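Local coordinates for sulfate transporter sulfate transporter family protein (Wolinella succinogenes, PDB 4DGF) that probably exchanges sulfate or related anions across the membrane as a SulP-family transporter, of which this fragment is the STAS domain, at residues 72-77 / 106-111; 68-73 / 98-103; 52-57 / 126-131. All coordinates share one frame; numbering follows the deposited sequence.

Contacts 1 and 2 lie side by side, about 8 Å between centres. Both start from helix 67-83 and share Ala72 and Leu73; their partners, helix 105-109 and helix 94-103, follow each other in the chain. Trp74 CZ2 of contact 1 comes within 3.7 Å of Phe103 O of contact 2. Contact 3 joins the central strand of the parallel sheet, 54-58, to helix 118-130, its centre about 16 Å from that of contact 1 and about 23 Å from that of contact 2. The link runs through strand 54-58: Phe76 CZ approaches Phe55 CE2 at 3.5 Å, and Leu73 CD1 approaches Leu57 CD2 at 3.7 Å. Along the chain, the loop closed by contact 3 encloses the other two.

Contact 1: residues 72-77 / 106-111; sequences ALWEFQ and IEALGE
Trp74 and Ala108 meet at the rim of the indole: the methyl carbon of Ala108 sits at the edge of the six-membered ring, close to the ring plane and not over a face. Its CB lies 3.4 Å from Trp74 CZ3, a tight approach for two carbons, and 3.6 Å from Trp74 CH2, so the methyl faces the edge bond between these two ring atoms. The start of the tryptophan side chain does not point at helix 105-109; the ring reaches it because chi1 (-84°) puts CG beside the backbone N and anti to the carbonyl carbon, which carries the far end of the indole across the gap. Ala108, by contrast, has its CB pointing toward residues 72-77, a short bump against a long, flat group. About a turn further along helix 67-83, Gln77 makes the second touch, with Leu109, the residue after Ala108. Here the aliphatic part of the glutamine does the work: its CG is 3.8 Å from Leu109 CD1, and the two side chains slide past one another in opposite directions. With CG anti to the backbone N in both, the chains present these two carbons to each other; the glutamine bends at chi2 (-86°) beyond the touching one. No hydrogen bond crosses this interface; the joint is apolar, exposed at Ala108 and buried at Gln77 and Leu109. Helix 105-109 stops beyond the contact, where Gly110 N still bonds to Ile106 O at 2.8 Å and Gly110 turns the chain with a positive phi of 105°. Around the pair, Phe105 sets its ring edge-to-face with that of Trp74, while Ile106 packs against helix 94-103. The contact is helix-helix packing within the STAS domain, with Gln77 on Leu87 and Leu109 on Leu89 of strand 86-90.

Contact 2: residues 68-73 / 98-103; sequences TGMHAL and GALNRF
Met70 and Phe103 form a Met-aromatic contact between two helices of the STAS fold, helix 67-83 and helix 94-103, whose short segments cross at -71° with axes 11.7 Å apart. So wide a spacing is bridged by long side chains. Met70, present as selenomethionine, is the main bump on its helix: its CB points toward the other segment and the bent chain lodges between the Phe103 ring and Leu100, two side chains about a turn apart that form the walls of a hollow. CG takes the place over the ring, 3.7 Å from the Phe103 centroid and only 17° off the ring normal, a CH-pi contact displaced somewhat toward the rim. The selenium lies farther to the side, 4.3 Å from the same centroid and oblique to the face. The two side chains run past each other in opposite directions, so the CB of Met70 lies nearer the CE2 and CZ end of the ring and the selenium nearer CB and CD2 of Phe103. Bends at chi2 (64°) and chi3 keep the chain against that one face of the ring and bring the selenium to Leu100. Leu100 supplies the answering bump. Its CB does not head for the other helix, but with CG anti to the carbonyl carbon one branch swings in, and CD2 rests in the shallow notch between Met70 and Leu73, which are themselves a turn apart. Leu73 meets that branch with its own CD2, the two leucines crossing at about a right angle. Phe105 of helix 105-109 also packs on both Met70 and Leu73, and Ile106 touches Leu100, so the buried side of the joint continues into that helix, whereas Phe103 lies at the surface. In that notch, Leu100 CD2 is 3.7 Å from Leu73 CD2 and 3.8 Å from Met70 SE.

Contact 3: residues 52-57 / 126-131; sequences PKVFIL and KLLVET
Leu127 O, near the C-terminal end of helix 118-130, is gripped twice by Thr131: by its backbone N at 3.0 Å and by its hydroxyl OG1 at 2.9 Å. OG1 approaches from above the carbonyl plane, 37° out of it. One turn of the same helix is braced by a salt bridge, Lys126 NZ to Glu130 OE2, 2.7 Å long. The side that meets residues 52-57 is apolar. Val129 is its centre: both its methyls press on the same side of the lysine chain, CG1 and CG2 each 3.8 Å from Lys53 CD, the side chains crossing at about a right angle. Lys53 therefore uses its methylenes here, running extended over the valine before it bends at chi4 (-63°). Next along the chain, Val54 sends one branch, CG2, into the notch between neighbours, 4.0 Å from both Val129 CG2 and Leu128 CB. Val54 belongs to the central strand, 54-58, between strands 24-28 and 86-90; it also packs on Ala125 and Leu88. Helix 118-130 thus covers one face of the parallel sheet, while Phe55, the next residue, meets Phe76 of helix 67-83 on the other, an alpha/beta layering as in the STAS fold.

Contact 1: residues 72-77 / 106-111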
ATOM      1  N   ALA A  72      -9.202  -2.806  -8.110  1.00 12.77           N
ATOM      2  CA  ALA A  72      -8.201  -1.769  -8.320  1.00 12.52           C
ATOM      3  C   ALA A  72      -6.895  -2.160  -7.585  1.00 12.03           C
ATOM      4  O   ALA A  72      -5.751  -1.894  -8.129  1.00 13.19           O
ATOM      5  CB  ALA A  72      -8.758  -0.477  -7.739  1.00 13.06           C
ATOM      6  N   LEU A  73      -7.007  -2.742  -6.383  1.00 10.80           N
ATOM      7  CA  LEU A  73      -5.825  -3.083  -5.607  1.00 11.24           C
ATOM      8  C   LEU A  73      -5.042  -4.226  -6.315  1.00 12.41           C
ATOM      9  O   LEU A  73      -3.817  -4.130  -6.391  1.00 15.17           O
ATOM     10  CB  LEU A  73      -6.236  -3.383  -4.182  1.00 11.40           C
ATOM     11  CG  LEU A  73      -5.147  -3.925  -3.293  1.00 12.01           C
ATOM     12  CD1 LEU A  73      -4.057  -2.853  -3.081  1.00 13.19           C
ATOM     13  CD2 LEU A  73      -5.761  -4.253  -1.902  1.00 12.00           C
ATOM     14  N   TRP A  74      -5.725  -5.175  -6.937  1.00 13.05           N
ATOM     15  CA  TRP A  74      -5.068  -6.261  -7.689  1.00 14.28           C
ATOM     16  C   TRP A  74      -4.354  -5.667  -8.889  1.00 14.33           C
ATOM     17  O   TRP A  74      -3.167  -6.067  -9.199  1.00 14.01           O
ATOM     18  CB  TRP A  74      -6.051  -7.249  -8.365  1.00 17.14           C
ATOM     19  CG  TRP A  74      -6.535  -8.332  -7.462  1.00 17.50           C
ATOM     20  CD1 TRP A  74      -7.824  -8.537  -6.960  1.00 18.72           C
ATOM     21  CD2 TRP A  74      -5.769  -9.435  -6.940  1.00 17.57           C
ATOM     22  NE1 TRP A  74      -7.878  -9.675  -6.218  1.00 17.95           N
ATOM     23  CE2 TRP A  74      -6.708 -10.237  -6.124  1.00 18.53           C
ATOM     24  CE3 TRP A  74      -4.437  -9.862  -7.067  1.00 22.55           C
ATOM     25  CZ2 TRP A  74      -6.319 -11.423  -5.459  1.00 21.68           C
ATOM     26  CZ3 TRP A  74      -4.063 -11.016  -6.377  1.00 22.88           C
ATOM     27  CH2 TRP A  74      -4.986 -11.783  -5.596  1.00 23.13           C
ATOM     28  N   GLU A  75      -5.028  -4.776  -9.609  0.50 14.37           N
ATOM     29  CA  GLU A  75      -4.381  -4.250 -10.806  0.50 16.13           C
ATOM     30  C   GLU A  75      -3.229  -3.315 -10.403  0.50 15.23           C
ATOM     31  O   GLU A  75      -2.264  -3.189 -11.128  0.50 16.00           O
ATOM     32  CB  GLU A  75      -5.385  -3.577 -11.743  0.50 18.97           C
ATOM     33  CG  GLU A  75      -5.669  -2.151 -11.367  0.50 22.90           C
ATOM     34  CD  GLU A  75      -6.437  -1.372 -12.444  0.50 27.01           C
ATOM     35  OE1 GLU A  75      -5.985  -1.396 -13.636  0.50 30.53           O
ATOM     36  OE2 GLU A  75      -7.468  -0.720 -12.077  0.50 25.56           O
ATOM     37  N   PHE A  76      -3.288  -2.702  -9.218  1.00 13.30           N
ATOM     38  CA  PHE A  76      -2.203  -1.893  -8.812  1.00 13.51           C
ATOM     39  C   PHE A  76      -0.972  -2.756  -8.486  1.00 13.88           C
ATOM     40  O   PHE A  76       0.184  -2.376  -8.825  1.00 12.75           O
ATOM     41  CB  PHE A  76      -2.578  -1.010  -7.610  1.00 13.05           C
ATOM     42  CG  PHE A  76      -1.496  -0.043  -7.258  1.00 14.93           C
ATOM     43  CD1 PHE A  76      -1.218   1.027  -8.058  1.00 15.55           C
ATOM     44  CD2 PHE A  76      -0.736  -0.241  -6.122  1.00 16.35           C
ATOM     45  CE1 PHE A  76      -0.174   1.903  -7.750  1.00 16.39           C
ATOM     46  CE2 PHE A  76       0.318   0.631  -5.802  1.00 19.77           C
ATOM     47  CZ  PHE A  76       0.618   1.670  -6.649  1.00 17.61           C
ATOM     48  N   GLN A  77      -1.201  -3.865  -7.788  1.00 13.95           N
ATOM     49  CA  GLN A  77      -0.096  -4.770  -7.478  1.00 16.65           C
ATOM     50  C   GLN A  77       0.552  -5.335  -8.767  1.00 16.21           C
ATOM     51  O   GLN A  77       1.745  -5.434  -8.826  1.00 16.60           O
ATOM     52  CB  GLN A  77      -0.677  -5.845  -6.517  1.00 18.18           C
ATOM     53  CG  GLN A  77       0.310  -6.812  -5.947  1.00 24.67           C
ATOM     54  CD  GLN A  77       0.575  -7.981  -6.805  1.00 31.10           C
ATOM     55  OE1 GLN A  77      -0.332  -8.503  -7.448  1.00 39.79           O
ATOM     56  NE2 GLN A  77       1.835  -8.498  -6.745  1.00 41.14           N
ATOM     57  N   ILE A 106      -3.732 -11.496   0.230  1.00 14.78           N
ATOM     58  CA  ILE A 106      -2.615 -11.701   1.202  1.00 17.44           C
ATOM     59  C   ILE A 106      -1.663 -12.793   0.655  1.00 20.43           C
ATOM     60  O   ILE A 106      -0.439 -12.580   0.628  1.00 21.13           O
ATOM     61  CB  ILE A 106      -3.067 -12.047   2.616  1.00 17.97           C
ATOM     62  CG1 ILE A 106      -3.968 -10.948   3.194  1.00 17.41           C
ATOM     63  CG2 ILE A 106      -1.840 -12.390   3.504  1.00 19.03           C
ATOM     64  CD1 ILE A 106      -3.284  -9.554   3.468  1.00 17.88           C
ATOM     65  N   GLU A 107      -2.194 -13.920   0.198  0.50 21.78           N
ATOM     66  CA  GLU A 107      -1.286 -14.995  -0.268  0.50 24.10           C
ATOM     67  C   GLU A 107      -0.629 -14.572  -1.569  0.50 23.83           C
ATOM     68  O   GLU A 107       0.486 -15.006  -1.865  0.50 26.04           O
ATOM     69  CB  GLU A 107      -1.998 -16.340  -0.412  0.50 26.51           C
ATOM     70  CG  GLU A 107      -2.673 -16.834   0.860  0.50 29.83           C
ATOM     71  CD  GLU A 107      -3.044 -18.312   0.859  0.50 31.68           C
ATOM     72  OE1 GLU A 107      -3.702 -18.804  -0.095  0.50 31.50           O
ATOM     73  OE2 GLU A 107      -2.712 -18.983   1.857  0.50 31.08           O
ATOM     74  N   ALA A 108      -1.279 -13.687  -2.333  1.00 21.51           N
ATOM     75  CA  ALA A 108      -0.668 -13.261  -3.629  1.00 19.91           C
ATOM     76  C   ALA A 108       0.439 -12.249  -3.441  1.00 22.77           C
ATOM     77  O   ALA A 108       1.483 -12.256  -4.150  1.00 22.39           O
ATOM     78  CB  ALA A 108      -1.704 -12.714  -4.599  1.00 22.27           C
ATOM     79  N   LEU A 109       0.256 -11.369  -2.453  1.00 18.98           N
ATOM     80  CA  LEU A 109       1.249 -10.312  -2.229  1.00 19.36           C
ATOM     81  C   LEU A 109       2.389 -10.842  -1.402  1.00 20.60           C
ATOM     82  O   LEU A 109       3.581 -10.510  -1.607  1.00 21.15           O
ATOM     83  CB  LEU A 109       0.569  -9.172  -1.423  1.00 18.28           C
ATOM     84  CG  LEU A 109       1.487  -7.957  -1.214  1.00 18.31           C
ATOM     85  CD1 LEU A 109       1.903  -7.343  -2.570  1.00 18.19           C
ATOM     86  CD2 LEU A 109       0.762  -6.978  -0.341  1.00 18.76           C
ATOM     87  N   GLY A 110       2.029 -11.696  -0.449  1.00 22.81           N
ATOM     88  CA  GLY A 110       2.952 -12.230   0.553  1.00 20.99           C
ATOM     89  C   GLY A 110       2.736 -11.568   1.915  1.00 21.09           C
ATOM     90  O   GLY A 110       2.722 -10.305   2.041  1.00 18.42           O
ATOM     91  N   GLU A 111       2.546 -12.371   2.963  1.00 20.09           N
ATOM     92  CA  GLU A 111       2.283 -11.809   4.299  1.00 20.56           C
ATOM     93  C   GLU A 111       3.358 -10.871   4.778  1.00 20.24           C
ATOM     94  O   GLU A 111       3.088  -9.999   5.610  1.00 19.61           O
ATOM     95  CB  GLU A 111       2.263 -12.959   5.340  1.00 27.97           C
ATOM     96  CG  GLU A 111       1.027 -13.774   5.351  1.00 33.84           C
ATOM     97  CD  GLU A 111       1.166 -14.988   6.265  1.00 45.41           C
ATOM     98  OE1 GLU A 111       0.670 -16.085   5.884  1.00 55.43           O
ATOM     99  OE2 GLU A 111       1.786 -14.855   7.350  1.00 50.15           O
TER

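Contact 2: residues 68-73 / 98-103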
ATOM      1  N   THR A  68     -14.976  -3.504  -6.307  1.00 12.38           N
ATOM      2  CA  THR A  68     -14.347  -2.554  -7.183  1.00 12.53           C
ATOM      3  C   THR A  68     -13.020  -2.122  -6.601  1.00 11.70           C
ATOM      4  O   THR A  68     -12.021  -1.974  -7.311  1.00 11.81           O
ATOM      5  CB  THR A  68     -15.327  -1.353  -7.327  1.00 13.27           C
ATOM      6  OG1 THR A  68     -16.497  -1.782  -8.069  1.00 15.02           O
ATOM      7  CG2 THR A  68     -14.696  -0.179  -8.166  1.00 13.50           C
ATOM      8  N   GLY A  69     -13.009  -1.773  -5.296  1.00 11.11           N
ATOM      9  CA  GLY A  69     -11.746  -1.508  -4.566  1.00 10.83           C
ATOM     10  C   GLY A  69     -10.717  -2.665  -4.714  1.00 11.36           C
ATOM     11  O   GLY A  69      -9.545  -2.473  -4.968  1.00 10.74           O
HETATM   12  N   MSE A  70     -11.201  -3.913  -4.512  1.00 11.06           N
HETATM   13  CA  MSE A  70     -10.254  -5.030  -4.534  1.00 11.05           C
HETATM   14  C   MSE A  70      -9.758  -5.185  -5.985  1.00 11.50           C
HETATM   15  O   MSE A  70      -8.560  -5.427  -6.192  1.00 12.67           O
HETATM   16  CB  MSE A  70     -11.087  -6.230  -4.087  1.00 11.52           C
HETATM   17  CG  MSE A  70     -10.144  -7.465  -3.955  1.00 11.91           C
HETATM   18 SE   MSE A  70      -8.746  -7.359  -2.584  0.80 11.87          SE
HETATM   19  CE  MSE A  70      -7.198  -7.147  -3.717  1.00 12.55           C
ATOM     20  N   HIS A  71     -10.637  -4.940  -6.966  1.00 12.89           N
ATOM     21  CA  HIS A  71     -10.117  -5.051  -8.324  1.00 13.14           C
ATOM     22  C   HIS A  71      -9.015  -4.024  -8.604  1.00 13.23           C
ATOM     23  O   HIS A  71      -7.974  -4.343  -9.165  1.00 14.03           O
ATOM     24  CB  HIS A  71     -11.254  -4.882  -9.322  1.00 15.57           C
ATOM     25  CG  HIS A  71     -10.781  -4.914 -10.747  1.00 18.20           C
ATOM     26  ND1 HIS A  71     -10.667  -3.796 -11.478  1.00 22.01           N
ATOM     27  CD2 HIS A  71     -10.313  -5.978 -11.525  1.00 24.07           C
ATOM     28  CE1 HIS A  71     -10.175  -4.157 -12.757  1.00 23.37           C
ATOM     29  NE2 HIS A  71      -9.961  -5.474 -12.749  1.00 23.22           N
ATOM     30  N   ALA A  72      -9.202  -2.806  -8.110  1.00 12.77           N
ATOM     31  CA  ALA A  72      -8.201  -1.769  -8.320  1.00 12.52           C
ATOM     32  C   ALA A  72      -6.895  -2.160  -7.585  1.00 12.03           C
ATOM     33  O   ALA A  72      -5.751  -1.894  -8.129  1.00 13.19           O
ATOM     34  CB  ALA A  72      -8.758  -0.477  -7.739  1.00 13.06           C
ATOM     35  N   LEU A  73      -7.007  -2.742  -6.383  1.00 10.80           N
ATOM     36  CA  LEU A  73      -5.825  -3.083  -5.607  1.00 11.24           C
ATOM     37  C   LEU A  73      -5.042  -4.226  -6.315  1.00 12.41           C
ATOM     38  O   LEU A  73      -3.817  -4.130  -6.391  1.00 15.17           O
ATOM     39  CB  LEU A  73      -6.236  -3.383  -4.182  1.00 11.40           C
ATOM     40  CG  LEU A  73      -5.147  -3.925  -3.293  1.00 12.01           C
ATOM     41  CD1 LEU A  73      -4.057  -2.853  -3.081  1.00 13.19           C
ATOM     42  CD2 LEU A  73      -5.761  -4.253  -1.902  1.00 12.00           C
ATOM     43  N   GLY A  98      -8.632  -9.596   7.171  1.00 14.22           N
ATOM     44  CA  GLY A  98      -9.559 -10.725   6.975  1.00 16.03           C
ATOM     45  C   GLY A  98     -10.197 -10.627   5.574  1.00 15.46           C
ATOM     46  O   GLY A  98     -10.305 -11.657   4.905  1.00 17.08           O
ATOM     47  N   ALA A  99     -10.584  -9.407   5.149  1.00 13.20           N
ATOM     48  CA  ALA A  99     -11.212  -9.185   3.823  1.00 13.20           C
ATOM     49  C   ALA A  99     -10.160  -9.562   2.758  1.00 12.53           C
ATOM     50  O   ALA A  99     -10.439 -10.298   1.822  1.00 13.88           O
ATOM     51  CB  ALA A  99     -11.742  -7.755   3.677  1.00 13.54           C
ATOM     52  N   LEU A 100      -8.957  -8.984   2.877  1.00 11.49           N
ATOM     53  CA  LEU A 100      -7.950  -9.176   1.870  1.00 12.48           C
ATOM     54  C   LEU A 100      -7.544 -10.645   1.830  1.00 13.28           C
ATOM     55  O   LEU A 100      -7.273 -11.131   0.752  1.00 14.69           O
ATOM     56  CB  LEU A 100      -6.662  -8.365   2.257  1.00 12.37           C
ATOM     57  CG  LEU A 100      -6.870  -6.871   2.187  1.00 14.22           C
ATOM     58  CD1 LEU A 100      -5.588  -6.159   2.657  1.00 12.34           C
ATOM     59  CD2 LEU A 100      -7.200  -6.405   0.759  1.00 12.96           C
ATOM     60  N   ASN A 101      -7.527 -11.340   2.963  1.00 14.21           N
ATOM     61  CA  ASN A 101      -7.225 -12.780   2.941  1.00 16.31           C
ATOM     62  C   ASN A 101      -8.309 -13.595   2.259  1.00 15.44           C
ATOM     63  O   ASN A 101      -7.977 -14.429   1.341  1.00 16.24           O
ATOM     64  CB  ASN A 101      -7.009 -13.300   4.362  1.00 19.28           C
ATOM     65  CG  ASN A 101      -6.128 -14.560   4.373  1.00 20.08           C
ATOM     66  OD1 ASN A 101      -5.173 -14.725   3.555  1.00 22.55           O
ATOM     67  ND2 ASN A 101      -6.450 -15.462   5.271  1.00 23.62           N
ATOM     68  N   ARG A 102      -9.587 -13.274   2.532  1.00 15.04           N
ATOM     69  CA  ARG A 102     -10.690 -14.007   1.843  1.00 16.13           C
ATOM     70  C   ARG A 102     -10.705 -13.749   0.341  1.00 16.79           C
ATOM     71  O   ARG A 102     -10.966 -14.641  -0.447  1.00 18.10           O
ATOM     72  CB  ARG A 102     -11.959 -13.611   2.495  1.00 17.13           C
ATOM     73  CG  ARG A 102     -13.232 -14.444   2.139  1.00 18.31           C
ATOM     74  CD  ARG A 102     -13.153 -15.933   2.618  1.00 20.96           C
ATOM     75  NE  ARG A 102     -12.992 -16.013   4.064  1.00 20.30           N
ATOM     76  CZ  ARG A 102     -12.608 -17.126   4.744  1.00 21.50           C
ATOM     77  NH1 ARG A 102     -12.441 -18.295   4.108  1.00 20.60           N
ATOM     78  NH2 ARG A 102     -12.447 -17.072   6.049  1.00 23.47           N
ATOM     79  N   PHE A 103     -10.313 -12.541  -0.077  1.00 15.15           N
ATOM     80  CA  PHE A 103     -10.182 -12.276  -1.483  1.00 14.89           C
ATOM     81  C   PHE A 103      -8.952 -12.961  -2.130  1.00 15.52           C
ATOM     82  O   PHE A 103      -8.849 -12.996  -3.328  1.00 18.30           O
ATOM     83  CB  PHE A 103     -10.053 -10.746  -1.771  1.00 14.57           C
ATOM     84  CG  PHE A 103     -11.385  -9.962  -1.709  1.00 14.89           C
ATOM     85  CD1 PHE A 103     -12.426 -10.266  -2.563  1.00 16.31           C
ATOM     86  CD2 PHE A 103     -11.518  -8.866  -0.844  1.00 15.43           C
ATOM     87  CE1 PHE A 103     -13.601  -9.485  -2.571  1.00 17.13           C
ATOM     88  CE2 PHE A 103     -12.670  -8.076  -0.878  1.00 16.28           C
ATOM     89  CZ  PHE A 103     -13.746  -8.429  -1.726  1.00 17.13           C
TER

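Contact 3: residues 52-57 / 126-131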
ATOM      1  N   PRO A  52       9.428   4.386  -8.171  1.00 22.97           N
ATOM      2  CA  PRO A  52       9.880   4.107  -6.815  1.00 21.28           C
ATOM      3  C   PRO A  52      10.390   2.641  -6.697  1.00 20.47           C
ATOM      4  O   PRO A  52       9.900   1.754  -7.348  1.00 21.00           O
ATOM      5  CB  PRO A  52       8.624   4.336  -5.957  1.00 24.00           C
ATOM      6  CG  PRO A  52       7.473   4.364  -6.907  1.00 22.15           C
ATOM      7  CD  PRO A  52       8.038   4.886  -8.209  1.00 22.51           C
ATOM      8  N   LYS A  53      11.344   2.399  -5.801  1.00 19.40           N
ATOM      9  CA  LYS A  53      11.793   1.050  -5.527  1.00 18.95           C
ATOM     10  C   LYS A  53      10.730   0.351  -4.669  1.00 15.72           C
ATOM     11  O   LYS A  53      10.573  -0.907  -4.732  1.00 17.03           O
ATOM     12  CB  LYS A  53      13.095   1.110  -4.726  1.00 23.69           C
ATOM     13  CG  LYS A  53      14.230   1.891  -5.410  1.00 30.40           C
ATOM     14  CD  LYS A  53      15.454   1.861  -4.509  1.00 32.60           C
ATOM     15  CE  LYS A  53      16.503   2.904  -4.895  1.00 37.63           C
ATOM     16  NZ  LYS A  53      17.005   2.606  -6.263  1.00 37.27           N
ATOM     17  N   VAL A  54      10.101   1.170  -3.799  1.00 13.87           N
ATOM     18  CA  VAL A  54       9.109   0.622  -2.782  1.00 12.13           C
ATOM     19  C   VAL A  54       7.929   1.587  -2.786  1.00 12.00           C
ATOM     20  O   VAL A  54       8.149   2.802  -2.817  1.00 13.17           O
ATOM     21  CB  VAL A  54       9.673   0.563  -1.373  1.00 12.35           C
ATOM     22  CG1 VAL A  54       8.700  -0.043  -0.363  1.00 12.64           C
ATOM     23  CG2 VAL A  54      11.012  -0.240  -1.299  1.00 13.13           C
ATOM     24  N   PHE A  55       6.697   1.034  -2.741  1.00 11.23           N
ATOM     25  CA  PHE A  55       5.520   1.825  -2.709  1.00 10.72           C
ATOM     26  C   PHE A  55       4.755   1.359  -1.490  1.00 11.60           C
ATOM     27  O   PHE A  55       4.422   0.143  -1.416  1.00 12.13           O
ATOM     28  CB  PHE A  55       4.683   1.622  -4.033  1.00 12.08           C
ATOM     29  CG  PHE A  55       3.590   2.563  -4.236  1.00 13.21           C
ATOM     30  CD1 PHE A  55       3.721   3.593  -5.177  1.00 12.89           C
ATOM     31  CD2 PHE A  55       2.444   2.464  -3.432  1.00 14.32           C
ATOM     32  CE1 PHE A  55       2.701   4.601  -5.274  1.00 14.65           C
ATOM     33  CE2 PHE A  55       1.370   3.381  -3.631  1.00 16.33           C
ATOM     34  CZ  PHE A  55       1.536   4.441  -4.571  1.00 15.77           C
ATOM     35  N   ILE A  56       4.410   2.313  -0.611  0.60 10.67           N
ATOM     36  CA  ILE A  56       3.663   1.967   0.592  0.60 10.12           C
ATOM     37  C   ILE A  56       2.264   2.497   0.406  0.60 10.62           C
ATOM     38  O   ILE A  56       2.039   3.699   0.239  0.60 10.00           O
ATOM     39  CB  ILE A  56       4.316   2.555   1.867  0.60 10.18           C
ATOM     40  CG1 ILE A  56       5.776   2.120   1.943  0.60 10.41           C
ATOM     41  CG2 ILE A  56       3.472   2.137   3.131  0.60  9.45           C
ATOM     42  CD1 ILE A  56       6.528   2.560   3.162  0.60 11.08           C
ATOM     43  N   LEU A  57       1.291   1.592   0.512  1.00  9.82           N
ATOM     44  CA  LEU A  57      -0.077   2.045   0.497  1.00 10.16           C
ATOM     45  C   LEU A  57      -0.552   2.062   1.952  1.00  9.90           C
ATOM     46  O   LEU A  57      -0.551   0.950   2.633  1.00  9.58           O
ATOM     47  CB  LEU A  57      -0.849   0.986  -0.303  1.00 12.43           C
ATOM     48  CG  LEU A  57      -2.159   1.432  -0.765  1.00 15.95           C
ATOM     49  CD1 LEU A  57      -2.116   2.563  -1.800  1.00 18.62           C
ATOM     50  CD2 LEU A  57      -2.809   0.227  -1.483  1.00 16.36           C
ATOM     51  N   LYS A 126      13.123   0.629   4.224  1.00 16.91           N
ATOM     52  CA  LYS A 126      14.467   1.086   4.377  1.00 18.87           C
ATOM     53  C   LYS A 126      15.434  -0.070   4.087  1.00 19.87           C
ATOM     54  O   LYS A 126      16.430   0.112   3.383  1.00 21.40           O
ATOM     55  CB  LYS A 126      14.677   1.654   5.800  1.00 20.06           C
ATOM     56  CG  LYS A 126      16.129   2.204   6.001  1.00 22.11           C
ATOM     57  CD  LYS A 126      16.212   3.126   7.197  1.00 29.43           C
ATOM     58  CE  LYS A 126      17.577   3.862   7.246  1.00 30.87           C
ATOM     59  NZ  LYS A 126      18.545   2.837   7.757  1.00 34.54           N
ATOM     60  N   LEU A 127      15.138  -1.233   4.618  1.00 19.93           N
ATOM     61  CA  LEU A 127      15.997  -2.419   4.462  1.00 22.02           C
ATOM     62  C   LEU A 127      16.052  -2.798   2.979  1.00 22.59           C
ATOM     63  O   LEU A 127      17.135  -3.000   2.402  1.00 27.30           O
ATOM     64  CB  LEU A 127      15.484  -3.523   5.375  1.00 23.16           C
ATOM     65  CG  LEU A 127      16.113  -4.933   5.362  1.00 26.55           C
ATOM     66  CD1 LEU A 127      15.664  -5.563   6.677  1.00 28.61           C
ATOM     67  CD2 LEU A 127      15.605  -5.822   4.217  1.00 29.89           C
ATOM     68  N   LEU A 128      14.913  -2.701   2.305  1.00 21.22           N
ATOM     69  CA  LEU A 128      14.808  -3.059   0.905  1.00 20.56           C
ATOM     70  C   LEU A 128      15.593  -2.129   0.054  1.00 22.94           C
ATOM     71  O   LEU A 128      16.189  -2.568  -0.938  1.00 25.75           O
ATOM     72  CB  LEU A 128      13.337  -3.075   0.400  1.00 20.41           C
ATOM     73  CG  LEU A 128      12.473  -4.165   0.965  1.00 21.19           C
ATOM     74  CD1 LEU A 128      11.023  -3.852   0.543  1.00 20.34           C
ATOM     75  CD2 LEU A 128      12.901  -5.576   0.554  1.00 22.04           C
ATOM     76  N   VAL A 129      15.516  -0.823   0.324  1.00 22.21           N
ATOM     77  CA  VAL A 129      16.274   0.145  -0.482  1.00 26.33           C
ATOM     78  C   VAL A 129      17.795  -0.055  -0.236  1.00 31.94           C
ATOM     79  O   VAL A 129      18.523  -0.144  -1.177  1.00 35.33           O
ATOM     80  CB  VAL A 129      15.809   1.626  -0.294  1.00 26.99           C
ATOM     81  CG1 VAL A 129      16.787   2.556  -1.019  1.00 30.81           C
ATOM     82  CG2 VAL A 129      14.409   1.795  -0.874  1.00 25.48           C
ATOM     83  N   GLU A 130      18.215  -0.199   1.029  1.00 33.14           N
ATOM     84  CA  GLU A 130      19.633  -0.506   1.422  1.00 39.90           C
ATOM     85  C   GLU A 130      20.186  -1.717   0.655  1.00 45.37           C
ATOM     86  O   GLU A 130      21.350  -1.734   0.278  1.00 50.26           O
ATOM     87  CB  GLU A 130      19.681  -0.872   2.913  1.00 39.56           C
ATOM     88  CG  GLU A 130      19.678   0.333   3.817  1.00 42.67           C
ATOM     89  CD  GLU A 130      19.350   0.044   5.276  1.00 41.78           C
ATOM     90  OE1 GLU A 130      18.996  -1.119   5.716  1.00 37.92           O
ATOM     91  OE2 GLU A 130      19.440   1.043   6.006  1.00 42.96           O
ATOM     92  N   THR A 131      19.350  -2.734   0.439  1.00 46.29           N
ATOM     93  CA  THR A 131      19.788  -4.034  -0.118  1.00 49.66           C
ATOM     94  C   THR A 131      19.291  -4.306  -1.542  1.00 46.30           C
ATOM     95  O   THR A 131      19.297  -3.415  -2.397  1.00 50.89           O
ATOM     96  CB  THR A 131      19.340  -5.218   0.755  1.00 47.06           C
ATOM     97  OG1 THR A 131      17.909  -5.301   0.735  1.00 46.05           O
ATOM     98  CG2 THR A 131      19.855  -5.118   2.212  1.00 47.85           C
TER